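Local coordinates for lipoprotein (PDB 5T11) that forms a dodecameric periplasmic lipoprotein assembly, PelC, that guides Pel polysaccharide export across the outer membrane, at the interface of chains A and B. Numbering follows the deposited sequence. Chains: chain A/B, Uncharacterized protein.

Contact 1: the interface of chains A and B. Residues chain A 114-116, 128-130; chain B 42, 45, 146.
B:Asn45 reaches from its helix onto the sheet of chain A and lies across A:Thr130, its amide nitrogen ND2 giving a hydrogen bond to the threonine hydroxyl OG1 at 3.1 Å. The hydroxyl lies 11° from the amide plane, where an N-H of the flat group can point at it. ND2 also makes a weak bond to the carbonyl O of A:Phe115, which is on the neighbouring strand. Asparagine suits this place because its short, flat end can address both strands.

Two waters extend the polar network. One joins A:Ser128 OG, at 2.6 Å, to the backbone carbonyl of B:Asn45. The second connects A:Thr130 OG1 with the carbonyl O of B:Ile42, so small hydroxyl side chains on the sheet reach the helix backbone through solvent.

Packing is modest. The CB of A:Ser128 rests against the amide carbon CG of B:Asn45 at 3.9 Å. In A:Thr130, CG2 stands anti to the backbone N while OG1 sits beside it (chi1 -59°), which sends the methyl towards CG2 of B:Thr146 and the hydroxyl towards the amide.

Strands 109-119 and 125-134 of chain A thus receive helix 35-49 of chain B, with helix 141-152 alongside.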
loop_
_atom_site.group_PDB
_atom_site.type_symbol
_atom_site.label_atom_id
_atom_site.label_comp_id
_atom_site.label_asym_id
_atom_site.label_seq_id
_atom_site.Cartn_x
_atom_site.Cartn_y
_atom_site.Cartn_z
ATOM N N THR A 114 -32.213 20.165 -0.968
ATOM C CA THR A 114 -33.250 21.048 -0.450
ATOM C C THR A 114 -33.220 22.358 -1.236
ATOM O O THR A 114 -32.147 22.829 -1.633
ATOM C CB THR A 114 -33.046 21.307 1.061
ATOM O OG1 THR A 114 -31.695 21.745 1.302
ATOM C CG2 THR A 114 -33.303 20.019 1.868
ATOM N N PHE A 115 -34.397 22.942 -1.482
ATOM C CA PHE A 115 -34.509 24.231 -2.158
ATOM C C PHE A 115 -35.386 25.176 -1.346
ATOM O O PHE A 115 -36.307 24.740 -0.654
ATOM C CB PHE A 115 -35.097 24.078 -3.571
ATOM C CG PHE A 115 -34.133 23.492 -4.574
ATOM C CD1 PHE A 115 -33.150 24.290 -5.156
ATOM C CD2 PHE A 115 -34.214 22.153 -4.937
ATOM C CE1 PHE A 115 -32.264 23.769 -6.080
ATOM C CE2 PHE A 115 -33.327 21.620 -5.864
ATOM C CZ PHE A 115 -32.350 22.428 -6.437
ATOM N N GLU A 116 -35.096 26.479 -1.435
ATOM C CA GLU A 116 -35.970 27.509 -0.875
ATOM C C GLU A 116 -36.162 28.612 -1.905
ATOM O O GLU A 116 -35.219 28.964 -2.618
ATOM C CB GLU A 116 -35.407 28.130 0.419
ATOM C CG GLU A 116 -35.077 27.154 1.532
ATOM C CD GLU A 116 -33.685 26.549 1.374
ATOM O OE1 GLU A 116 -32.833 27.181 0.701
ATOM O OE2 GLU A 116 -33.449 25.441 1.910
ATOM N N SER A 128 -40.652 26.067 -0.353
ATOM C CA SER A 128 -39.458 25.266 -0.115
ATOM C C SER A 128 -39.798 23.800 -0.340
ATOM O O SER A 128 -40.963 23.392 -0.263
ATOM C CB SER A 128 -38.908 25.495 1.294
ATOM O OG SER A 128 -39.868 25.145 2.275
ATOM N N ALA A 129 -38.764 23.007 -0.615
ATOM C CA ALA A 129 -38.957 21.607 -0.960
ATOM C C ALA A 129 -37.698 20.813 -0.651
ATOM O O ALA A 129 -36.576 21.332 -0.721
ATOM C CB ALA A 129 -39.307 21.418 -2.443
ATOM N N THR A 130 -37.905 19.538 -0.342
ATOM C CA THR A 130 -36.834 18.583 -0.118
ATOM C C THR A 130 -37.074 17.381 -1.010
ATOM O O THR A 130 -38.207 16.898 -1.114
ATOM C CB THR A 130 -36.773 18.135 1.339
ATOM O OG1 THR A 130 -36.579 19.282 2.174
ATOM C CG2 THR A 130 -35.614 17.126 1.550
ATOM N N ILE B 42 -32.467 20.148 6.168
ATOM C CA ILE B 42 -33.620 19.254 6.142
ATOM C C ILE B 42 -34.611 19.659 7.224
ATOM O O ILE B 42 -35.825 19.719 6.984
ATOM C CB ILE B 42 -33.175 17.784 6.291
ATOM C CG1 ILE B 42 -32.360 17.345 5.081
ATOM C CG2 ILE B 42 -34.405 16.864 6.447
ATOM C CD1 ILE B 42 -31.477 16.078 5.341
ATOM N N ASN B 45 -36.665 22.844 6.306
ATOM C CA ASN B 45 -37.719 22.570 5.332
ATOM C C ASN B 45 -38.847 21.743 5.951
ATOM O O ASN B 45 -40.021 21.956 5.629
ATOM C CB ASN B 45 -37.147 21.878 4.096
ATOM C CG ASN B 45 -36.675 22.874 3.029
ATOM O OD1 ASN B 45 -36.509 24.070 3.300
ATOM N ND2 ASN B 45 -36.471 22.382 1.805
ATOM N N THR B 146 -33.912 12.207 5.743
ATOM C CA THR B 146 -35.029 13.124 5.544
ATOM C C THR B 146 -36.312 12.533 6.118
ATOM O O THR B 146 -37.069 13.217 6.818
ATOM C CB THR B 146 -35.207 13.450 4.059
ATOM O OG1 THR B 146 -35.371 12.227 3.326
ATOM C CG2 THR B 146 -33.995 14.228 3.517
HETATM O O HOH W 1 -40.198 22.589 2.891
HETATM O O HOH W 2 -36.931 18.448 4.651
#

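Contact 2: the interface of chains A and B. Residues chain A 29, 95, 97, 114; chain B 37-38, 41-42.
The CB of B:His37 sits over one face of the A:Tyr29 phenol ring, 3.7 Å from its centroid and displaced towards the rim, in a CH-pi contact. The two side chains cross at about a right angle, and the imidazole is carried away from the ring, so the histidine contributes its methylene here. Tyrosine suits the place by offering a broad apolar face with a hydroxyl at its far end.

Next to this centre, CG of A:Glu97 packs on CB of B:Ser38 at 3.7 Å and, more loosely, on CD1 of B:Ile42. The small serine lets the helix come close to the ring, its CA 3.8 Å from CD2 of A:Tyr29. A bend at chi2 (82°) of A:Glu97 turns its carboxylate aside from the methylenes that touch the helix. There OE2 accepts a hydrogen bond from A:Thr114 OG1 at 2.7 Å through its syn lone pair, which steadies the carboxylate beside CB of B:Ser41.

At the rim, B:Ser41 OG meets the ring edge in plane, and a water links it with A:Tyr29 OH and the carbonyl O of B:His37. Another water bridges B:Ser38 OG, at 2.9 Å, to the tyrosine carbonyl.

The helical face of B 35-49 lies against the loop that follows strand 21-28, the end of strand 90-96 and strand 109-119 of chain A.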
loop_
_atom_site.group_PDB
_atom_site.type_symbol
_atom_site.label_atom_id
_atom_site.label_comp_id
_atom_site.label_asym_id
_atom_site.label_seq_id
_atom_site.Cartn_x
_atom_site.Cartn_y
_atom_site.Cartn_z
ATOM N N TYR A 29 -22.936 20.136 0.778
ATOM C CA TYR A 29 -22.634 19.421 2.011
ATOM C C TYR A 29 -22.099 18.021 1.754
ATOM O O TYR A 29 -22.137 17.176 2.655
ATOM C CB TYR A 29 -23.873 19.376 2.908
ATOM C CG TYR A 29 -24.327 20.763 3.316
ATOM C CD1 TYR A 29 -23.412 21.809 3.428
ATOM C CD2 TYR A 29 -25.668 21.033 3.568
ATOM C CE1 TYR A 29 -23.811 23.071 3.790
ATOM C CE2 TYR A 29 -26.078 22.296 3.927
ATOM C CZ TYR A 29 -25.152 23.310 4.036
ATOM O OH TYR A 29 -25.567 24.568 4.395
ATOM N N ALA A 95 -29.477 23.489 -0.900
ATOM C CA ALA A 95 -28.278 22.779 -0.462
ATOM C C ALA A 95 -28.310 21.355 -0.983
ATOM O O ALA A 95 -29.379 20.753 -1.093
ATOM C CB ALA A 95 -28.158 22.768 1.069
ATOM N N GLU A 97 -27.411 17.707 -0.012
ATOM C CA GLU A 97 -27.066 16.859 1.122
ATOM C C GLU A 97 -26.404 15.555 0.700
ATOM O O GLU A 97 -25.678 14.949 1.502
ATOM C CB GLU A 97 -28.315 16.542 1.954
ATOM C CG GLU A 97 -28.905 17.761 2.679
ATOM C CD GLU A 97 -29.791 18.610 1.764
ATOM O OE1 GLU A 97 -30.358 18.054 0.785
ATOM O OE2 GLU A 97 -29.905 19.832 2.021
ATOM N N THR A 114 -32.213 20.165 -0.968
ATOM C CA THR A 114 -33.250 21.048 -0.450
ATOM C C THR A 114 -33.220 22.358 -1.236
ATOM O O THR A 114 -32.147 22.829 -1.633
ATOM C CB THR A 114 -33.046 21.307 1.061
ATOM O OG1 THR A 114 -31.695 21.745 1.302
ATOM C CG2 THR A 114 -33.303 20.019 1.868
ATOM N N HIS B 37 -24.947 20.487 9.161
ATOM C CA HIS B 37 -25.533 21.483 8.260
ATOM C C HIS B 37 -26.614 20.862 7.384
ATOM O O HIS B 37 -27.637 21.503 7.100
ATOM C CB HIS B 37 -24.438 22.132 7.409
ATOM C CG HIS B 37 -23.469 22.949 8.208
ATOM N ND1 HIS B 37 -22.101 22.863 8.048
ATOM C CD2 HIS B 37 -23.675 23.862 9.188
ATOM C CE1 HIS B 37 -21.507 23.687 8.893
ATOM N NE2 HIS B 37 -22.440 24.305 9.598
ATOM N N SER B 38 -26.405 19.613 6.954
ATOM C CA SER B 38 -27.446 18.900 6.227
ATOM C C SER B 38 -28.680 18.731 7.086
ATOM O O SER B 38 -29.804 18.904 6.601
ATOM C CB SER B 38 -26.947 17.526 5.756
ATOM O OG SER B 38 -25.950 17.706 4.765
ATOM N N SER B 41 -30.635 22.054 7.251
ATOM C CA SER B 41 -31.405 22.336 6.040
ATOM C C SER B 41 -32.639 21.454 5.952
ATOM O O SER B 41 -33.741 21.934 5.658
ATOM C CB SER B 41 -30.535 22.141 4.795
ATOM O OG SER B 41 -29.497 23.096 4.773
ATOM N N ILE B 42 -32.467 20.148 6.168
ATOM C CA ILE B 42 -33.620 19.254 6.142
ATOM C C ILE B 42 -34.611 19.659 7.224
ATOM O O ILE B 42 -35.825 19.719 6.984
ATOM C CB ILE B 42 -33.175 17.784 6.291
ATOM C CG1 ILE B 42 -32.360 17.345 5.081
ATOM C CG2 ILE B 42 -34.405 16.864 6.447
ATOM C CD1 ILE B 42 -31.477 16.078 5.341
HETATM O O HOH W 3 -27.962 24.489 6.197
HETATM O O HOH W 4 -24.150 15.467 4.453
#

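Contact 3: the interface of chains A and B. Residues chain A 98, 100, 102, 110; chain B 101, 140-142.
This is a polar junction, not an exact two-fold, between two copies of one protein in the dodecamer, where the carboxylate of A:Glu98 caps the start of helix 141-152 in chain B and so ties neighbouring subunits together. Its OE1 accepts from the backbone N of B:Ser142 at 2.8 Å, in a nearly straight bond (168° at H) from above the carboxylate plane. The serine OG also donates to OE1, at 2.9 Å, which accepts it with its anti lone pair. The other oxygen, OE2, receives B:Tyr101 OH at 2.6 Å on its syn side, tilted 28° out of the carboxylate plane.

Glutamate suits this place because its chain, extended beyond CG and with CG anti to the backbone N (chi1 -179°), carries the carboxylate to the helix N-terminus, whose dipole would probably stabilise a negative charge. The backbone N of B:Leu141 donates to the tyrosine OH at 2.9 Å, fixing the phenol.

The aliphatic chain of A:Lys102 crosses the B:Tyr101 ring at about a right angle, CE lying 3.8 Å from CE1, while the A:Arg100 guanidinium flanks it nearly perpendicular. A:Val110 CG2 rests near the hydroxyl.

By joining a carboxylate, a helix end and an aromatic ring, the site probably sets the register of adjacent subunits.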
loop_
_atom_site.group_PDB
_atom_site.type_symbol
_atom_site.label_atom_id
_atom_site.label_comp_id
_atom_site.label_asym_id
_atom_site.label_seq_id
_atom_site.Cartn_x
_atom_site.Cartn_y
_atom_site.Cartn_z
ATOM N N GLU A 98 -26.628 15.111 -0.531
ATOM C CA GLU A 98 -26.031 13.867 -0.980
ATOM C C GLU A 98 -25.943 13.911 -2.492
ATOM O O GLU A 98 -26.870 14.374 -3.159
ATOM C CB GLU A 98 -26.827 12.638 -0.506
ATOM C CG GLU A 98 -26.185 11.332 -0.956
ATOM C CD GLU A 98 -26.619 10.098 -0.109
ATOM O OE1 GLU A 98 -27.839 9.911 0.174
ATOM O OE2 GLU A 98 -25.715 9.315 0.261
ATOM N N ARG A 100 -23.558 11.316 -4.839
ATOM C CA ARG A 100 -22.437 10.392 -4.996
ATOM C C ARG A 100 -22.968 9.088 -5.554
ATOM O O ARG A 100 -24.177 8.851 -5.562
ATOM C CB ARG A 100 -21.731 10.123 -3.658
ATOM C CG ARG A 100 -22.678 9.467 -2.620
ATOM C CD ARG A 100 -21.942 9.068 -1.339
ATOM N NE ARG A 100 -20.944 8.028 -1.596
ATOM C CZ ARG A 100 -20.272 7.370 -0.649
ATOM N NH1 ARG A 100 -20.487 7.624 0.640
ATOM N NH2 ARG A 100 -19.387 6.446 -0.989
ATOM N N LYS A 102 -22.833 5.257 -4.346
ATOM C CA LYS A 102 -22.434 4.492 -3.174
ATOM C C LYS A 102 -21.210 3.641 -3.506
ATOM O O LYS A 102 -20.896 3.384 -4.672
ATOM C CB LYS A 102 -23.602 3.642 -2.662
ATOM C CG LYS A 102 -24.767 4.523 -2.112
ATOM C CD LYS A 102 -26.106 3.772 -2.026
ATOM C CE LYS A 102 -26.029 2.556 -1.137
ATOM N NZ LYS A 102 -27.409 2.031 -0.793
ATOM N N VAL A 110 -26.992 8.195 -5.586
ATOM C CA VAL A 110 -27.927 8.723 -4.597
ATOM C C VAL A 110 -27.830 10.249 -4.573
ATOM O O VAL A 110 -26.735 10.818 -4.607
ATOM C CB VAL A 110 -27.657 8.134 -3.196
ATOM C CG1 VAL A 110 -28.056 6.652 -3.156
ATOM C CG2 VAL A 110 -26.187 8.266 -2.850
ATOM N N TYR B 101 -22.987 5.572 5.876
ATOM C CA TYR B 101 -23.229 4.188 5.482
ATOM C C TYR B 101 -22.332 3.311 6.337
ATOM O O TYR B 101 -21.177 3.662 6.600
ATOM C CB TYR B 101 -22.946 3.935 3.994
ATOM C CG TYR B 101 -23.851 4.707 3.047
ATOM C CD1 TYR B 101 -25.108 4.213 2.703
ATOM C CD2 TYR B 101 -23.455 5.940 2.504
ATOM C CE1 TYR B 101 -25.956 4.908 1.845
ATOM C CE2 TYR B 101 -24.309 6.653 1.633
ATOM C CZ TYR B 101 -25.560 6.124 1.315
ATOM O OH TYR B 101 -26.429 6.794 0.471
ATOM N N GLY B 140 -30.900 5.075 0.425
ATOM C CA GLY B 140 -30.016 6.225 0.405
ATOM C C GLY B 140 -29.943 6.870 1.773
ATOM O O GLY B 140 -30.952 6.994 2.477
ATOM N N LEU B 141 -28.728 7.267 2.154
ATOM C CA LEU B 141 -28.546 7.971 3.418
ATOM C C LEU B 141 -29.456 9.199 3.500
ATOM O O LEU B 141 -30.162 9.398 4.497
ATOM C CB LEU B 141 -27.076 8.363 3.567
ATOM C CG LEU B 141 -26.650 9.170 4.790
ATOM C CD1 LEU B 141 -27.162 8.523 6.072
ATOM C CD2 LEU B 141 -25.133 9.278 4.820
ATOM N N SER B 142 -29.457 10.042 2.462
ATOM C CA SER B 142 -30.304 11.230 2.557
ATOM C C SER B 142 -31.795 10.872 2.602
ATOM O O SER B 142 -32.560 11.558 3.284
ATOM C CB SER B 142 -30.002 12.212 1.415
ATOM O OG SER B 142 -30.194 11.622 0.134
#

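Contacts 1 and 2 are neighbours, their C-alpha centres about 8 Å apart, and they share A:Thr114 and B:Ile42. Contact 3 lies farther along the same interface, about 13 Å from contact 2 and 16 Å from contact 1. Strand 109-119 of chain A contributes to all three. In chain B, helix 35-49 serves contacts 1 and 2, while helix 141-152 serves contacts 1 and 3. Because one chain gives mainly its sheet and loops and the other its helices, the joint is not an exact two-fold, and each subunit could present one surface to each neighbour, as would suit a repeating dodecamer.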